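Local coordinates for protein FMN-dependent nitronate monooxygenase (Shewanella oneidensis, PDB 5LSM) that probably uses bound flavin mononucleotide and oxygen to oxidise propionate 3-nitronate to 3-oxopropanoate, a detoxifying reaction, at residues A[153-156]-A[160-163]. Sequence-based numbering, arbitrary orientation.
Sequences STAT and EALW
Thr156, the loop residue just after strand 150-155, is tied to Glu160 in the first turn of helix 158-166, within a beta-alpha-beta unit of the TIM-barrel fold that continues into strand 171-175. The polar part of the contact converges on one carboxylate oxygen. Thr156 N donates to Glu160 OE1 at 2.8 Å, nearly in line with the C-O bond of the acceptor and with an N-H...O angle of 160°. Thr156 OG1 gives the same oxygen a second hydrogen bond of 2.7 Å, arriving on its syn side but 29° out of the carboxylate plane. Threonine suits this place because a chi1 of 67° tucks its hydroxyl in beside its own amide, flanked by the carbonyl carbon, and both donors grip OE1. Glutamate has the reach: CG lies beside the backbone N, and the chain runs extended beyond CG. Its other oxygen, OE2, accepts from the amides of Phe186 and Leu187, so the buried carboxylate also links a following loop. A leucine here would probably leave the Thr156 amide and hydroxyl without this acceptor and the Phe186 and Leu187 amides without theirs. Thr156 also touches Gln175, an FMN-binding residue, which puts the contact near the flavin, about 8 Å from the Thr156 side chain. Small residues suit the apolar part: Ala155 CA and Ala161 CA lie 5.1 Å apart, with Ala155 CB 3.6 Å from Ala161 N and 3.9 Å from Ala161 CB.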
ATOM      1  N   SER A 153      10.672  14.687 -10.150  1.00 30.23           N
ATOM      2  CA  SER A 153      11.253  13.881  -9.069  1.00 30.96           C
ATOM      3  C   SER A 153      10.186  13.115  -8.322  1.00 30.36           C
ATOM      4  O   SER A 153       8.992  13.346  -8.522  1.00 28.48           O
ATOM      5  CB  SER A 153      12.039  14.737  -8.087  1.00 33.28           C
ATOM      6  OG  SER A 153      12.532  13.937  -7.013  1.00 36.69           O
ATOM      7  N   THR A 154      10.622  12.171  -7.490  1.00 26.74           N
ATOM      8  CA  THR A 154       9.698  11.243  -6.858  1.00 30.10           C
ATOM      9  C   THR A 154       9.331  11.722  -5.432  1.00 28.12           C
ATOM     10  O   THR A 154      10.178  12.171  -4.683  1.00 34.94           O
ATOM     11  CB  THR A 154      10.267   9.788  -6.871  1.00 34.85           C
ATOM     12  OG1 THR A 154      10.084   9.195  -8.172  1.00 34.20           O
ATOM     13  CG2 THR A 154       9.568   8.918  -5.850  1.00 34.78           C
ATOM     14  N   ALA A 155       8.043  11.715  -5.118  1.00 26.18           N
ATOM     15  CA  ALA A 155       7.554  11.969  -3.767  1.00 24.11           C
ATOM     16  C   ALA A 155       6.886  10.722  -3.237  1.00 23.23           C
ATOM     17  O   ALA A 155       6.056  10.133  -3.936  1.00 22.46           O
ATOM     18  CB  ALA A 155       6.551  13.097  -3.789  1.00 23.63           C
ATOM     19  N   THR A 156       7.219  10.333  -2.006  1.00 22.85           N
ATOM     20  CA  THR A 156       6.514   9.235  -1.323  1.00 27.34           C
ATOM     21  C   THR A 156       5.605   9.692  -0.192  1.00 27.16           C
ATOM     22  O   THR A 156       4.980   8.860   0.467  1.00 30.26           O
ATOM     23  CB  THR A 156       7.478   8.184  -0.735  1.00 29.89           C
ATOM     24  OG1 THR A 156       8.245   8.759   0.341  1.00 26.87           O
ATOM     25  CG2 THR A 156       8.397   7.617  -1.821  1.00 30.28           C
ATOM     26  N   GLU A 160       7.062  15.549   1.039  1.00 30.81           N
ATOM     27  CA  GLU A 160       8.057  15.449  -0.018  1.00 27.14           C
ATOM     28  C   GLU A 160       7.560  16.142  -1.288  1.00 30.05           C
ATOM     29  O   GLU A 160       8.306  16.864  -1.939  1.00 26.68           O
ATOM     30  CB  GLU A 160       8.425  13.977  -0.288  1.00 27.74           C
ATOM     31  CG  GLU A 160       9.527  13.462   0.643  1.00 26.54           C
ATOM     32  CD  GLU A 160       9.726  11.949   0.623  1.00 26.00           C
ATOM     33  OE1 GLU A 160       9.131  11.269  -0.232  1.00 24.76           O
ATOM     34  OE2 GLU A 160      10.486  11.436   1.486  1.00 24.85           O
ATOM     35  N   ALA A 161       6.278  15.984  -1.595  1.00 30.76           N
ATOM     36  CA  ALA A 161       5.717  16.617  -2.777  1.00 31.28           C
ATOM     37  C   ALA A 161       5.779  18.160  -2.662  1.00 33.50           C
ATOM     38  O   ALA A 161       6.068  18.859  -3.636  1.00 28.80           O
ATOM     39  CB  ALA A 161       4.293  16.145  -2.991  1.00 29.26           C
ATOM     40  N   LEU A 162       5.533  18.676  -1.461  1.00 31.83           N
ATOM     41  CA  LEU A 162       5.554  20.104  -1.236  1.00 32.47           C
ATOM     42  C   LEU A 162       6.982  20.634  -1.297  1.00 32.05           C
ATOM     43  O   LEU A 162       7.216  21.777  -1.714  1.00 30.61           O
ATOM     44  CB  LEU A 162       4.928  20.440   0.111  1.00 33.69           C
ATOM     45  CG  LEU A 162       3.408  20.281   0.166  1.00 37.18           C
ATOM     46  CD1 LEU A 162       2.911  20.116   1.594  1.00 36.90           C
ATOM     47  CD2 LEU A 162       2.731  21.463  -0.494  1.00 34.80           C
ATOM     48  N   TRP A 163       7.929  19.814  -0.861  1.00 31.07           N
ATOM     49  CA  TRP A 163       9.335  20.181  -0.929  1.00 32.47           C
ATOM     50  C   TRP A 163       9.770  20.284  -2.382  1.00 32.26           C
ATOM     51  O   TRP A 163      10.486  21.199  -2.748  1.00 30.57           O
ATOM     52  CB  TRP A 163      10.207  19.159  -0.208  1.00 33.51           C
ATOM     53  CG  TRP A 163      11.657  19.584  -0.119  1.00 38.43           C
ATOM     54  CD1 TRP A 163      12.199  20.423   0.800  1.00 39.61           C
ATOM     55  CD2 TRP A 163      12.731  19.185  -0.978  1.00 36.50           C
ATOM     56  NE1 TRP A 163      13.537  20.570   0.573  1.00 43.55           N
ATOM     57  CE2 TRP A 163      13.894  19.816  -0.510  1.00 39.28           C
ATOM     58  CE3 TRP A 163      12.819  18.372  -2.105  1.00 40.48           C
ATOM     59  CZ2 TRP A 163      15.136  19.637  -1.106  1.00 39.71           C
ATOM     60  CZ3 TRP A 163      14.062  18.188  -2.703  1.00 42.21           C
ATOM     61  CH2 TRP A 163      15.199  18.827  -2.208  1.00 42.78           C
TER